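Local coordinates for 450aa long hypothetical fmu protein (Pyrococcus horikoshii, PDB 2YXL), which probably methylates carbon 5 of cytosine in RNA with S-adenosyl-L-methionine as the methyl donor, at residues K294-M297 / K298-K301; K301-V304 / K305-I309; A93-I96 / A97-D101; D101-S104 / Q105-K108. All blocks are in the same frame, centred on the assembly; numbering follows the deposited sequence.

Overall arrangement
Along the chain, interactions 3 and 4 come first and interactions 1 and 2 follow much later. Interaction 3 lies at the end of helix 84-99 and interaction 4 starts helix 104-121; they share Asp101, and their centres are about 10 Å apart. Interactions 1 and 2 are successive turns of helix 294-306, sharing Lys301 with centres about 11 Å apart. That helix connects the parallel strands 286-290 and 312-315 of the methyltransferase domain, and its first turns border the bound sinefungin. The centres of interactions 1 and 3 are about 38 Å apart, on opposite sides of the chain's centre, so the two pairs belong to separate regions: a cofactor-binding fold and an N-terminal bundle of helices.

Interaction 1 of 4, residues K294-M297 / K298-K301; sequences KMRM and KRLK. With SFG (sinefungin), chain B.
The guanidinium groups of Arg296 and Arg299 lie with their planes only 21° apart, and over one face of the Arg296 group sits the ribose hydroxyl O3' of sinefungin, displaced toward the rim. This is the opening of the helix in a Rossmann-type beta-alpha-beta unit, where the chain leaving strand 286-290 passes the cofactor. Arg296 NH2 comes within 3.0 Å of sinefungin O3' and also makes a weak hydrogen bond to Ala269 O in the loop that cradles the ligand. Bends at chi2 (-90°) and chi3 (-65°) of Arg296 bring its end to the ribose. Arg299 NH1 comes obliquely to Arg296, 3.4 Å from CD, which brings like charges close: Arg296 NE to Arg299 NH1 is 3.6 Å. With an alanine in place of Arg296 the guanidinium is gone, which would probably uncover the O3' side of the ribose and leave Ala269 O without this donor. On another side of the helix, the buried Met297 and Leu300 run side by side, and Met297 also packs on Pro314 of the next strand. There Met297 SD rests 3.8 Å from Leu300 CD2.

Interaction 2 of 4, residues K301-V304 / K305-I309; sequences KDFV and KRMGI
Lys301 O takes a weak but nearly straight bond from Lys305 N (3.4 Å, 173° at the hydrogen), and Lys305 CG lies against the same carbonyl. One residue on, Asp302 O faces the Arg306 guanidinium from above its plane, while Asp302 CB touches Arg306 NH2 at 3.7 Å. The carboxylate itself stays apart, with OD1 of Asp302 5.0 Å from NH2 of Arg306, so any attraction between these charges is probably long-range. Phe303 follows, on the helix of the beta-alpha-beta unit that links strands 286-290 and 312-315, and runs alongside Arg306; its CE2 is 4.1 Å from Arg306 NH1, with ring and guanidinium planes turned by 50°. A lysine in place of Arg306 lacks the flat end, and would probably leave the flank of Phe303 and the Asp302 carbonyl less well covered. Met307 approaches the same ring obliquely, a Met-aromatic contact with SD 5.3 Å from the centroid of Phe303, and both residues pack on Ile242 of the antiparallel sheet. At Val304 the helix closes in a Schellman motif: Val304 O receives Ile309 N at 2.8 Å, while Gly308, with a positive phi of 75° that favours glycine, turns the chain and bonds weakly through its N to Lys305 O. Val304 CG1 packs 3.8 Å from Ile309 CB, and Ile309 continues onto Thr275 and Ala278 of helix 272-280.

Interaction 3 of 4, residues A93-I96 / A97-D101; sequences AVDI and ALFHD
Asp95 and His100 meet across the last turn of helix 84-99, where the buried carboxylate reaches the imidazole at its edge, in the ring plane. The His100 NE2 to Asp95 OD1 bond is 2.9 Å but weak, bent to 129° at the hydrogen, and the carboxylate is turned 66° from the ring. With CG anti to the backbone nitrogen (chi1 -170°), Asp95 points OD2 at Phe99 CD2, 3.3 Å away, crossing that side chain at about a right angle. The neighbouring flank is apolar: Val94 CG1 lies 3.9 Å from Leu98 CD1, and Val94 and Ala97 both pack on Ile137 of helix 124-138. Backbone i to i+4 bonds continue to the helix end, where His100 N reaches Ile96 O at 3.2 Å from above the carbonyl plane. The chain leaves helical geometry at His100, whose ring stays packed on Met55 and Leu8. The solvent side is looser: exposed Asp101 points away, its OD1 in a long, weak ion pair with Lys7. Within this helical bundle, Asp59 OD2 of helix 47-75 lies close to Asp95 OD2, which would probably favour a protonated His100 or a proton held between the two aspartates, with Lys63 nearby adding positive charge.

Interaction 4 of 4, residues D101-S104 / Q105-K108; sequences DPSS and QTIK
Thr106 lies against Pro102 and Ser103 at the start of the helix. Its CB lies 3.3 Å from Ser103 O and 3.8 Å from Pro102 CB. From there the branches part. The methyl CG2 stays with the proline, 3.8 Å from Pro102 CB, while the hydroxyl OG1, anti to the carbonyl carbon (chi1 -59°), turns to the N-terminal segment and forms hydrogen bonds with Leu8 O and Ile10 N. Ser103 stands at the N-cap position of helix 104-121, and its OG is likewise bonded to Leu8 O. The backbone evidence for the helix start is clear: Ser103 O accepts Ile107 N at 3.1 Å, with 161° at the hydrogen, and also Thr106 N in a weaker, more bent bond. Lys108 N then bonds to Ser104 O at 3.0 Å, which continues the i to i+4 pattern. Beside the threonine, Pro102 and Ile107 approach at a slant, with Pro102 CG 4.0 Å from Ile107 CG2, and both side chains also pack on Phe138 of helix 124-138. The contact therefore has two chemistries: an apolar edge that ties the loop and the helix start to a neighbouring helix, and two hydroxyls that converge on one carbonyl, Leu8 O, and so fasten the N-terminal segment to the beginning of this helix.

Interaction 1 of 4, residues K294-M297 / K298-K301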
loop_
_atom_site.group_PDB
_atom_site.type_symbol
_atom_site.label_atom_id
_atom_site.label_comp_id
_atom_site.label_asym_id
_atom_site.label_seq_id
_atom_site.Cartn_x
_atom_site.Cartn_y
_atom_site.Cartn_z
ATOM N N LYS A 294 -17.145 3.099 5.966
ATOM C CA LYS A 294 -17.487 4.401 6.542
ATOM C C LYS A 294 -16.252 5.108 7.106
ATOM O O LYS A 294 -16.150 6.336 7.047
ATOM C CB LYS A 294 -18.549 4.225 7.641
ATOM C CG LYS A 294 -19.185 5.522 8.161
ATOM C CD LYS A 294 -20.397 5.967 7.336
ATOM C CE LYS A 294 -21.718 5.435 7.900
ATOM N NZ LYS A 294 -21.929 3.980 7.648
ATOM N N MET A 295 -15.323 4.318 7.639
ATOM C CA MET A 295 -14.112 4.834 8.277
ATOM C C MET A 295 -13.068 5.290 7.254
ATOM O O MET A 295 -12.217 6.130 7.556
ATOM C CB MET A 295 -13.527 3.774 9.214
ATOM C CG MET A 295 -12.776 4.330 10.414
ATOM S SD MET A 295 -12.465 3.078 11.680
ATOM C CE MET A 295 -14.074 2.929 12.462
ATOM N N ARG A 296 -13.133 4.723 6.051
ATOM C CA ARG A 296 -12.277 5.145 4.945
ATOM C C ARG A 296 -12.894 6.350 4.239
ATOM O O ARG A 296 -12.179 7.208 3.712
ATOM C CB ARG A 296 -12.074 4.004 3.943
ATOM C CG ARG A 296 -11.324 2.787 4.478
ATOM C CD ARG A 296 -9.822 2.872 4.280
ATOM N NE ARG A 296 -9.441 2.856 2.867
ATOM C CZ ARG A 296 -9.309 1.758 2.126
ATOM N NH1 ARG A 296 -9.536 0.558 2.647
ATOM N NH2 ARG A 296 -8.954 1.864 0.850
ATOM N N MET A 297 -14.224 6.402 4.232
ATOM C CA MET A 297 -14.967 7.491 3.601
ATOM C C MET A 297 -14.780 8.815 4.344
ATOM O O MET A 297 -14.744 9.878 3.719
ATOM C CB MET A 297 -16.456 7.140 3.493
ATOM C CG MET A 297 -17.295 8.159 2.728
ATOM S SD MET A 297 -16.955 8.201 0.957
ATOM C CE MET A 297 -18.089 6.949 0.362
ATOM N N LYS A 298 -14.654 8.745 5.670
ATOM C CA LYS A 298 -14.439 9.946 6.484
ATOM C C LYS A 298 -13.089 10.609 6.183
ATOM O O LYS A 298 -12.934 11.817 6.374
ATOM C CB LYS A 298 -14.617 9.654 7.986
ATOM C CG LYS A 298 -13.480 8.890 8.663
ATOM C CD LYS A 298 -12.459 9.829 9.310
ATOM C CE LYS A 298 -11.170 9.100 9.684
ATOM N NZ LYS A 298 -11.359 8.118 10.792
ATOM N N ARG A 299 -12.123 9.816 5.717
ATOM C CA ARG A 299 -10.835 10.347 5.278
ATOM C C ARG A 299 -11.000 11.111 3.967
ATOM O O ARG A 299 -10.406 12.175 3.788
ATOM C CB ARG A 299 -9.794 9.234 5.121
ATOM C CG ARG A 299 -9.350 8.590 6.429
ATOM C CD ARG A 299 -7.885 8.164 6.379
ATOM N NE ARG A 299 -7.630 7.100 5.405
ATOM C CZ ARG A 299 -7.372 5.830 5.719
ATOM N NH1 ARG A 299 -7.154 4.946 4.753
ATOM N NH2 ARG A 299 -7.322 5.440 6.988
ATOM N N LEU A 300 -11.817 10.562 3.067
ATOM C CA LEU A 300 -12.136 11.208 1.793
ATOM C C LEU A 300 -12.831 12.552 2.001
ATOM O O LEU A 300 -12.506 13.527 1.325
ATOM C CB LEU A 300 -12.973 10.278 0.897
ATOM C CG LEU A 300 -13.594 10.772 -0.422
ATOM C CD1 LEU A 300 -12.610 11.536 -1.295
ATOM C CD2 LEU A 300 -14.177 9.609 -1.206
ATOM N N LYS A 301 -13.773 12.597 2.940
ATOM C CA LYS A 301 -14.456 13.843 3.287
ATOM C C LYS A 301 -13.480 14.864 3.877
ATOM O O LYS A 301 -13.590 16.061 3.602
ATOM C CB LYS A 301 -15.620 13.584 4.250
ATOM C CG LYS A 301 -16.809 12.871 3.620
ATOM C CD LYS A 301 -17.899 12.606 4.649
ATOM C CE LYS A 301 -19.025 11.767 4.064
ATOM N NZ LYS A 301 -20.079 11.463 5.073
HETATM N N SFG B . -9.648 4.436 -5.532
HETATM C CA SFG B . -9.178 4.600 -4.145
HETATM C C SFG B . -8.097 5.698 -4.079
HETATM O O SFG B . -7.924 6.267 -2.980
HETATM O OXT SFG B . -7.472 5.959 -5.129
HETATM C CB SFG B . -8.656 3.258 -3.597
HETATM C CG SFG B . -9.790 2.221 -3.493
HETATM C CD SFG B . -9.334 0.893 -2.868
HETATM N NE SFG B . -8.328 0.279 -3.746
HETATM C "C5'" SFG B . -10.493 -0.117 -2.720
HETATM C "C4'" SFG B . -11.742 0.438 -1.988
HETATM O "O4'" SFG B . -12.870 -0.307 -2.504
HETATM C "C3'" SFG B . -11.747 0.190 -0.469
HETATM O "O3'" SFG B . -11.843 1.452 0.204
HETATM C "C2'" SFG B . -13.006 -0.654 -0.222
HETATM O "O2'" SFG B . -13.689 -0.237 0.967
HETATM C "C1'" SFG B . -13.848 -0.310 -1.446
HETATM N N9 SFG B . -14.899 -1.313 -1.786
HETATM C C8 SFG B . -14.759 -2.640 -1.809
HETATM N N7 SFG B . -15.910 -3.207 -2.172
HETATM C C5 SFG B . -16.793 -2.235 -2.382
HETATM C C6 SFG B . -18.131 -2.212 -2.768
HETATM N N6 SFG B . -18.789 -3.343 -3.011
HETATM N N1 SFG B . -18.752 -1.026 -2.894
HETATM C C2 SFG B . -18.107 0.109 -2.654
HETATM N N3 SFG B . -16.832 0.119 -2.283
HETATM C C4 SFG B . -16.151 -1.031 -2.140
#

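Interaction 2 of 4, residues K301-V304 / K305-I309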
loop_
_atom_site.group_PDB
_atom_site.type_symbol
_atom_site.label_atom_id
_atom_site.label_comp_id
_atom_site.label_asym_id
_atom_site.label_seq_id
_atom_site.Cartn_x
_atom_site.Cartn_y
_atom_site.Cartn_z
ATOM N N LYS A 301 -13.773 12.597 2.940
ATOM C CA LYS A 301 -14.456 13.843 3.287
ATOM C C LYS A 301 -13.480 14.864 3.877
ATOM O O LYS A 301 -13.590 16.061 3.602
ATOM C CB LYS A 301 -15.620 13.584 4.250
ATOM C CG LYS A 301 -16.809 12.871 3.620
ATOM C CD LYS A 301 -17.899 12.606 4.649
ATOM C CE LYS A 301 -19.025 11.767 4.064
ATOM N NZ LYS A 301 -20.079 11.463 5.073
ATOM N N ASP A 302 -12.526 14.381 4.674
ATOM C CA ASP A 302 -11.473 15.229 5.236
ATOM C C ASP A 302 -10.563 15.808 4.154
ATOM O O ASP A 302 -10.205 16.984 4.211
ATOM C CB ASP A 302 -10.642 14.462 6.269
ATOM C CG ASP A 302 -11.330 14.355 7.618
ATOM O OD1 ASP A 302 -10.945 13.466 8.410
ATOM O OD2 ASP A 302 -12.251 15.157 7.896
ATOM N N PHE A 303 -10.197 14.979 3.175
ATOM C CA PHE A 303 -9.377 15.419 2.045
ATOM C C PHE A 303 -10.117 16.422 1.157
ATOM O O PHE A 303 -9.586 17.488 0.848
ATOM C CB PHE A 303 -8.900 14.224 1.202
ATOM C CG PHE A 303 -7.710 13.496 1.777
ATOM C CD1 PHE A 303 -7.807 12.155 2.132
ATOM C CD2 PHE A 303 -6.490 14.145 1.947
ATOM C CE1 PHE A 303 -6.711 11.471 2.657
ATOM C CE2 PHE A 303 -5.390 13.469 2.471
ATOM C CZ PHE A 303 -5.503 12.129 2.828
ATOM N N VAL A 304 -11.344 16.075 0.768
ATOM C CA VAL A 304 -12.155 16.888 -0.144
ATOM C C VAL A 304 -12.245 18.365 0.267
ATOM O O VAL A 304 -11.928 19.249 -0.532
ATOM C CB VAL A 304 -13.562 16.253 -0.372
ATOM C CG1 VAL A 304 -14.605 17.294 -0.781
ATOM C CG2 VAL A 304 -13.476 15.152 -1.418
ATOM N N LYS A 305 -12.647 18.628 1.510
ATOM C CA LYS A 305 -12.817 20.008 1.978
ATOM C C LYS A 305 -11.486 20.726 2.227
ATOM O O LYS A 305 -11.367 21.928 1.974
ATOM C CB LYS A 305 -13.759 20.083 3.195
ATOM C CG LYS A 305 -13.321 19.310 4.446
ATOM C CD LYS A 305 -12.614 20.200 5.476
ATOM C CE LYS A 305 -13.565 21.202 6.137
ATOM N NZ LYS A 305 -14.621 20.550 6.961
ATOM N N ARG A 306 -10.493 19.979 2.708
ATOM C CA ARG A 306 -9.156 20.511 2.972
ATOM C C ARG A 306 -8.434 20.878 1.673
ATOM O O ARG A 306 -7.673 21.845 1.630
ATOM C CB ARG A 306 -8.348 19.503 3.802
ATOM C CG ARG A 306 -6.869 19.825 4.008
ATOM C CD ARG A 306 -6.367 19.410 5.395
ATOM N NE ARG A 306 -6.999 18.192 5.909
ATOM C CZ ARG A 306 -6.543 16.955 5.718
ATOM N NH1 ARG A 306 -5.439 16.743 5.013
ATOM N NH2 ARG A 306 -7.200 15.925 6.234
ATOM N N MET A 307 -8.701 20.109 0.618
ATOM C CA MET A 307 -8.107 20.344 -0.699
ATOM C C MET A 307 -8.952 21.277 -1.574
ATOM O O MET A 307 -8.620 21.521 -2.739
ATOM C CB MET A 307 -7.848 19.014 -1.415
ATOM C CG MET A 307 -6.783 18.154 -0.745
ATOM S SD MET A 307 -6.642 16.501 -1.450
ATOM C CE MET A 307 -5.811 16.851 -3.000
ATOM N N GLY A 308 -10.040 21.797 -1.007
ATOM C CA GLY A 308 -10.891 22.772 -1.689
ATOM C C GLY A 308 -11.797 22.206 -2.769
ATOM O O GLY A 308 -12.322 22.957 -3.597
ATOM N N ILE A 309 -11.980 20.888 -2.765
ATOM C CA ILE A 309 -12.904 20.224 -3.684
ATOM C C ILE A 309 -14.343 20.502 -3.238
ATOM O O ILE A 309 -14.641 20.494 -2.042
ATOM C CB ILE A 309 -12.672 18.686 -3.738
ATOM C CG1 ILE A 309 -11.170 18.329 -3.777
ATOM C CG2 ILE A 309 -13.465 18.053 -4.886
ATOM C CD1 ILE A 309 -10.413 18.773 -5.025
#

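Interaction 3 of 4, residues A93-I96 / A97-D101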
loop_
_atom_site.group_PDB
_atom_site.type_symbol
_atom_site.label_atom_id
_atom_site.label_comp_id
_atom_site.label_asym_id
_atom_site.label_seq_id
_atom_site.Cartn_x
_atom_site.Cartn_y
_atom_site.Cartn_z
ATOM N N ALA A 93 12.520 -9.097 18.268
ATOM C CA ALA A 93 13.727 -9.706 18.833
ATOM C C ALA A 93 14.443 -10.630 17.846
ATOM O O ALA A 93 15.669 -10.588 17.737
ATOM C CB ALA A 93 13.405 -10.446 20.129
ATOM N N VAL A 94 13.677 -11.455 17.136
ATOM C CA VAL A 94 14.236 -12.381 16.146
ATOM C C VAL A 94 14.893 -11.619 14.991
ATOM O O VAL A 94 15.987 -11.974 14.550
ATOM C CB VAL A 94 13.169 -13.389 15.626
ATOM C CG1 VAL A 94 13.658 -14.128 14.377
ATOM C CG2 VAL A 94 12.795 -14.383 16.726
ATOM N N ASP A 95 14.233 -10.561 14.527
ATOM C CA ASP A 95 14.769 -9.730 13.451
ATOM C C ASP A 95 16.055 -9.010 13.860
ATOM O O ASP A 95 17.012 -8.934 13.081
ATOM C CB ASP A 95 13.727 -8.708 13.000
ATOM C CG ASP A 95 14.136 -7.981 11.744
ATOM O OD1 ASP A 95 14.385 -6.759 11.817
ATOM O OD2 ASP A 95 14.221 -8.634 10.683
ATOM N N ILE A 96 16.068 -8.481 15.081
ATOM C CA ILE A 96 17.231 -7.766 15.595
ATOM C C ILE A 96 18.410 -8.723 15.802
ATOM O O ILE A 96 19.541 -8.407 15.426
ATOM C CB ILE A 96 16.885 -6.937 16.863
ATOM C CG1 ILE A 96 16.160 -5.650 16.451
ATOM C CG2 ILE A 96 18.135 -6.593 17.654
ATOM C CD1 ILE A 96 15.547 -4.865 17.595
ATOM N N ALA A 97 18.129 -9.897 16.365
ATOM C CA ALA A 97 19.161 -10.902 16.634
ATOM C C ALA A 97 19.761 -11.512 15.366
ATOM O O ALA A 97 20.967 -11.739 15.298
ATOM C CB ALA A 97 18.624 -11.997 17.546
ATOM N N LEU A 98 18.921 -11.774 14.368
ATOM C CA LEU A 98 19.376 -12.432 13.144
ATOM C C LEU A 98 20.034 -11.495 12.141
ATOM O O LEU A 98 20.952 -11.902 11.430
ATOM C CB LEU A 98 18.227 -13.175 12.451
ATOM C CG LEU A 98 17.600 -14.419 13.089
ATOM C CD1 LEU A 98 16.637 -15.062 12.095
ATOM C CD2 LEU A 98 18.646 -15.428 13.553
ATOM N N PHE A 99 19.573 -10.248 12.082
ATOM C CA PHE A 99 19.939 -9.372 10.968
ATOM C C PHE A 99 20.686 -8.081 11.311
ATOM O O PHE A 99 21.458 -7.588 10.495
ATOM C CB PHE A 99 18.698 -9.044 10.126
ATOM C CG PHE A 99 17.995 -10.258 9.583
ATOM C CD1 PHE A 99 18.566 -11.016 8.562
ATOM C CD2 PHE A 99 16.757 -10.640 10.087
ATOM C CE1 PHE A 99 17.918 -12.140 8.059
ATOM C CE2 PHE A 99 16.099 -11.762 9.591
ATOM C CZ PHE A 99 16.681 -12.513 8.577
ATOM N N HIS A 100 20.469 -7.539 12.505
ATOM C CA HIS A 100 20.927 -6.178 12.794
ATOM C C HIS A 100 22.063 -6.044 13.805
ATOM O O HIS A 100 22.418 -4.925 14.180
ATOM C CB HIS A 100 19.742 -5.282 13.162
ATOM C CG HIS A 100 18.652 -5.284 12.137
ATOM N ND1 HIS A 100 18.831 -4.798 10.860
ATOM C CD2 HIS A 100 17.373 -5.727 12.197
ATOM C CE1 HIS A 100 17.709 -4.939 10.179
ATOM N NE2 HIS A 100 16.808 -5.498 10.967
ATOM N N ASP A 101 22.623 -7.174 14.235
ATOM C CA ASP A 101 23.802 -7.200 15.117
ATOM C C ASP A 101 23.770 -6.121 16.221
ATOM O O ASP A 101 24.544 -5.153 16.174
ATOM C CB ASP A 101 25.094 -7.097 14.283
ATOM C CG ASP A 101 26.350 -7.410 15.090
ATOM O OD1 ASP A 101 26.236 -7.926 16.224
ATOM O OD2 ASP A 101 27.461 -7.138 14.585
#

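Interaction 4 of 4, residues D101-S104 / Q105-K108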
loop_
_atom_site.group_PDB
_atom_site.type_symbol
_atom_site.label_atom_id
_atom_site.label_comp_id
_atom_site.label_asym_id
_atom_site.label_seq_id
_atom_site.Cartn_x
_atom_site.Cartn_y
_atom_site.Cartn_z
ATOM N N ASP A 101 22.623 -7.174 14.235
ATOM C CA ASP A 101 23.802 -7.200 15.117
ATOM C C ASP A 101 23.770 -6.121 16.221
ATOM O O ASP A 101 24.544 -5.153 16.174
ATOM C CB ASP A 101 25.094 -7.097 14.283
ATOM C CG ASP A 101 26.350 -7.410 15.090
ATOM O OD1 ASP A 101 26.236 -7.926 16.224
ATOM O OD2 ASP A 101 27.461 -7.138 14.585
ATOM N N PRO A 102 22.882 -6.291 17.219
ATOM C CA PRO A 102 22.691 -5.293 18.275
ATOM C C PRO A 102 23.873 -5.191 19.234
ATOM O O PRO A 102 24.593 -6.172 19.434
ATOM C CB PRO A 102 21.472 -5.822 19.034
ATOM C CG PRO A 102 21.510 -7.294 18.816
ATOM C CD PRO A 102 22.006 -7.463 17.414
ATOM N N SER A 103 24.056 -4.008 19.818
ATOM C CA SER A 103 25.048 -3.793 20.869
ATOM C C SER A 103 24.509 -4.325 22.190
ATOM O O SER A 103 23.296 -4.461 22.355
ATOM C CB SER A 103 25.380 -2.305 21.003
ATOM O OG SER A 103 24.293 -1.576 21.545
ATOM N N SER A 104 25.409 -4.612 23.128
ATOM C CA SER A 104 25.045 -5.165 24.438
ATOM C C SER A 104 23.935 -4.402 25.160
ATOM O O SER A 104 23.117 -5.011 25.854
ATOM C CB SER A 104 26.274 -5.266 25.340
ATOM O OG SER A 104 27.022 -6.429 25.040
ATOM N N GLN A 105 23.915 -3.079 24.997
ATOM C CA GLN A 105 22.874 -2.239 25.589
ATOM C C GLN A 105 21.498 -2.523 24.978
ATOM O O GLN A 105 20.498 -2.595 25.699
ATOM C CB GLN A 105 23.230 -0.754 25.460
ATOM C CG GLN A 105 22.349 0.183 26.294
ATOM C CD GLN A 105 22.452 -0.070 27.793
ATOM O OE1 GLN A 105 23.545 -0.250 28.335
ATOM N NE2 GLN A 105 21.307 -0.080 28.470
ATOM N N THR A 106 21.462 -2.689 23.657
ATOM C CA THR A 106 20.229 -3.005 22.937
ATOM C C THR A 106 19.656 -4.352 23.374
ATOM O O THR A 106 18.447 -4.466 23.602
ATOM C CB THR A 106 20.445 -2.986 21.406
ATOM O OG1 THR A 106 20.914 -1.693 21.016
ATOM C CG2 THR A 106 19.150 -3.283 20.658
ATOM N N ILE A 107 20.521 -5.358 23.507
ATOM C CA ILE A 107 20.085 -6.687 23.951
ATOM C C ILE A 107 19.638 -6.636 25.417
ATOM O O ILE A 107 18.740 -7.372 25.820
ATOM C CB ILE A 107 21.143 -7.826 23.660
ATOM C CG1 ILE A 107 21.704 -8.460 24.935
ATOM C CG2 ILE A 107 22.249 -7.359 22.710
ATOM C CD1 ILE A 107 21.053 -9.781 25.279
ATOM N N LYS A 108 20.253 -5.741 26.189
ATOM C CA LYS A 108 19.852 -5.481 27.571
ATOM C C LYS A 108 18.468 -4.830 27.625
ATOM O O LYS A 108 17.634 -5.203 28.450
ATOM C CB LYS A 108 20.887 -4.591 28.270
ATOM C CG LYS A 108 20.579 -4.274 29.733
ATOM C CD LYS A 108 21.338 -3.045 30.220
ATOM C CE LYS A 108 22.779 -3.364 30.589
ATOM N NZ LYS A 108 22.853 -4.177 31.831
#